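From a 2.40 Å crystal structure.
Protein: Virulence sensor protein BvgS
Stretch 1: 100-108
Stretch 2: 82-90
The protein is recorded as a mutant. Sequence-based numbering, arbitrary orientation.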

# COMPACT_ATOMS: atom_id res chain seq x y z
N PHE A 100 -4.93 10.55 -6.33
CA PHE A 100 -4.32 9.61 -7.26
C PHE A 100 -3.02 10.20 -7.80
O PHE A 100 -3.00 11.35 -8.25
CB PHE A 100 -5.26 9.28 -8.42
CG PHE A 100 -6.56 8.67 -7.99
CD1 PHE A 100 -6.66 7.30 -7.80
CD2 PHE A 100 -7.68 9.46 -7.78
CE1 PHE A 100 -7.86 6.73 -7.40
CE2 PHE A 100 -8.88 8.89 -7.39
CZ PHE A 100 -8.97 7.53 -7.19
N GLU A 101 -1.95 9.41 -7.74
CA GLU A 101 -0.66 9.80 -8.29
C GLU A 101 0.02 8.57 -8.85
O GLU A 101 -0.32 7.43 -8.51
CB GLU A 101 0.23 10.46 -7.23
CG GLU A 101 -0.19 11.88 -6.87
CD GLU A 101 0.96 12.69 -6.30
OE1 GLU A 101 1.05 12.81 -5.06
OE2 GLU A 101 1.77 13.21 -7.10
N ASP A 102 0.99 8.80 -9.74
CA ASP A 102 1.80 7.72 -10.28
C ASP A 102 3.24 8.20 -10.40
O ASP A 102 3.49 9.34 -10.79
CB ASP A 102 1.27 7.23 -11.63
CG ASP A 102 1.71 8.11 -12.79
OD1 ASP A 102 1.69 9.35 -12.64
OD2 ASP A 102 2.07 7.56 -13.85
N ARG A 103 4.17 7.32 -10.04
CA ARG A 103 5.59 7.66 -10.01
C ARG A 103 6.39 6.37 -10.11
O ARG A 103 5.84 5.27 -10.01
CB ARG A 103 5.96 8.44 -8.74
CG ARG A 103 5.66 7.70 -7.44
CD ARG A 103 6.32 8.35 -6.22
NE ARG A 103 7.75 8.09 -6.16
CZ ARG A 103 8.55 8.49 -5.16
NH1 ARG A 103 9.84 8.20 -5.20
NH2 ARG A 103 8.06 9.17 -4.13
N ASP A 104 7.69 6.53 -10.31
CA ASP A 104 8.62 5.41 -10.23
C ASP A 104 9.19 5.34 -8.82
O ASP A 104 9.45 6.37 -8.19
CB ASP A 104 9.75 5.56 -11.24
CG ASP A 104 9.27 5.45 -12.67
OD1 ASP A 104 8.26 4.76 -12.91
OD2 ASP A 104 9.91 6.06 -13.56
N VAL A 105 9.37 4.12 -8.32
CA VAL A 105 9.95 3.89 -7.01
C VAL A 105 11.02 2.82 -7.15
O VAL A 105 10.83 1.83 -7.86
CB VAL A 105 8.88 3.45 -5.98
CG1 VAL A 105 9.55 3.07 -4.67
CG2 VAL A 105 7.88 4.57 -5.76
N THR A 106 12.14 3.02 -6.46
CA THR A 106 13.29 2.13 -6.53
C THR A 106 13.43 1.40 -5.21
O THR A 106 13.48 2.03 -4.15
CB THR A 106 14.56 2.91 -6.86
OG1 THR A 106 14.38 3.61 -8.10
CG2 THR A 106 15.75 1.97 -6.99
N LEU A 107 13.51 0.07 -5.27
CA LEU A 107 13.55 -0.76 -4.08
C LEU A 107 14.18 -2.09 -4.46
O LEU A 107 13.78 -2.71 -5.45
CB LEU A 107 12.13 -0.98 -3.52
CG LEU A 107 12.00 -1.94 -2.34
CD1 LEU A 107 12.62 -1.34 -1.09
CD2 LEU A 107 10.54 -2.29 -2.10
N HIS A 108 15.16 -2.53 -3.67
CA HIS A 108 15.82 -3.81 -3.89
C HIS A 108 16.48 -3.85 -5.27
O HIS A 108 16.47 -4.87 -5.96
CB HIS A 108 14.83 -4.97 -3.74
CG HIS A 108 14.14 -5.00 -2.42
ND1 HIS A 108 12.88 -5.54 -2.26
CD2 HIS A 108 14.52 -4.57 -1.19
CE1 HIS A 108 12.51 -5.43 -0.99
NE2 HIS A 108 13.49 -4.85 -0.32
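Stretch 2 (82-90) REMHEFLLT

Stretch 2 carries the last part of a helix that begins earlier in the chain, helical through Phe-87, followed by loop 88-90, and the helix runs nearly antiparallel to strand 100-107: the axes cross at -163° and approach to 8.7 Å. The CA register agrees: Glu-83 CA lies 7.0 Å from Leu-107 CA, Glu-86 CA 6.4 Å from Val-105 CA, and Leu-89 CA 8.1 Å from Glu-101 CA. Alternation along the strand turns the CA-to-CB bonds of Glu-101, Arg-103, Val-105 and Leu-107 toward stretch 2.

Arg-82 makes no contact across, but its NH1 forms a long salt bridge with Glu-86 OE1 (3.9 Å), one turn on. Glu-83 CD lies 3.4 Å from Leu-107 CD1. Met-84 and His-85 do not touch the strand. Glu-86 has the largest covered area, 87 Å²: its OE2 is 3.3 Å from Val-105 CG1, and its O lies over one face of the Arg-103 guanidinium, 3.5 Å from NH2, at an angle too poor for a hydrogen bond. Phe-87 starts away from the strand, yet its ring end returns: Val-105 CG1 sits 3.7 Å from the ring centroid, 25° off the normal, a CH-pi contact, while Leu-107 CD2 approaches CE1 of Phe-87 obliquely at 3.9 Å. Leu-88 leaves helical phi/psi (-85/173). Leu-89 CD2 then meets Glu-101 OE1 at 3.8 Å. No hydrogen bond links the stretches, which together bury 481 Å², both sides summed.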

# COMPACT_ATOMS: atom_id res chain seq x y z
N ARG A 82 11.99 4.75 5.26
CA ARG A 82 12.35 5.44 4.03
C ARG A 82 11.69 4.79 2.82
O ARG A 82 11.08 5.47 1.99
CB ARG A 82 13.87 5.46 3.88
CG ARG A 82 14.38 6.19 2.65
CD ARG A 82 15.90 6.29 2.64
NE ARG A 82 16.54 4.98 2.69
CZ ARG A 82 16.57 4.12 1.68
NH1 ARG A 82 15.98 4.42 0.53
NH2 ARG A 82 17.18 2.95 1.82
N GLU A 83 11.80 3.46 2.71
CA GLU A 83 11.24 2.76 1.57
C GLU A 83 9.72 2.91 1.51
O GLU A 83 9.15 3.14 0.44
CB GLU A 83 11.63 1.29 1.63
CG GLU A 83 13.14 1.06 1.66
CD GLU A 83 13.50 -0.36 2.05
OE1 GLU A 83 12.59 -1.11 2.46
OE2 GLU A 83 14.69 -0.72 1.94
N MET A 84 9.05 2.78 2.65
CA MET A 84 7.60 2.90 2.66
C MET A 84 7.15 4.30 2.26
O MET A 84 6.14 4.47 1.58
CB MET A 84 7.05 2.55 4.04
CG MET A 84 7.24 1.10 4.41
SD MET A 84 6.27 0.62 5.85
CE MET A 84 6.71 -1.11 5.95
N HIS A 85 7.90 5.32 2.69
CA HIS A 85 7.51 6.69 2.38
C HIS A 85 7.37 6.90 0.88
O HIS A 85 6.48 7.64 0.42
CB HIS A 85 8.54 7.67 2.95
CG HIS A 85 8.12 9.11 2.86
ND1 HIS A 85 8.73 10.01 2.02
CD2 HIS A 85 7.14 9.79 3.50
CE1 HIS A 85 8.15 11.19 2.15
NE2 HIS A 85 7.18 11.08 3.04
N GLU A 86 8.22 6.25 0.08
CA GLU A 86 8.16 6.42 -1.36
C GLU A 86 6.86 5.87 -1.94
O GLU A 86 6.26 6.49 -2.83
CB GLU A 86 9.37 5.73 -2.01
CG GLU A 86 10.70 6.41 -1.67
CD GLU A 86 11.91 5.58 -2.05
OE1 GLU A 86 13.01 5.85 -1.52
OE2 GLU A 86 11.77 4.65 -2.87
N PHE A 87 6.39 4.73 -1.43
CA PHE A 87 5.17 4.13 -1.96
C PHE A 87 3.92 4.85 -1.48
O PHE A 87 2.89 4.80 -2.16
CB PHE A 87 5.09 2.66 -1.57
CG PHE A 87 6.06 1.78 -2.31
CD1 PHE A 87 7.33 1.57 -1.82
CD2 PHE A 87 5.69 1.17 -3.49
CE1 PHE A 87 8.22 0.76 -2.50
CE2 PHE A 87 6.57 0.36 -4.18
CZ PHE A 87 7.84 0.16 -3.68
N LEU A 88 3.97 5.49 -0.32
CA LEU A 88 2.82 6.18 0.23
C LEU A 88 2.71 7.59 -0.35
O LEU A 88 3.60 8.06 -1.06
CB LEU A 88 2.90 6.24 1.75
CG LEU A 88 3.04 4.89 2.44
CD1 LEU A 88 3.43 5.08 3.89
CD2 LEU A 88 1.76 4.09 2.34
N LEU A 89 1.61 8.25 -0.04
CA LEU A 89 1.37 9.63 -0.45
C LEU A 89 1.50 10.55 0.75
O LEU A 89 1.24 10.15 1.90
CB LEU A 89 -0.01 9.78 -1.08
CG LEU A 89 -0.23 9.02 -2.39
CD1 LEU A 89 -1.61 9.32 -2.95
CD2 LEU A 89 0.84 9.36 -3.41
N THR A 90 1.89 11.79 0.48
CA THR A 90 2.08 12.77 1.55
C THR A 90 0.75 13.05 2.25
O THR A 90 -0.33 12.88 1.68
CB THR A 90 2.66 14.07 0.98
OG1 THR A 90 3.76 13.76 0.11
CG2 THR A 90 3.15 14.97 2.10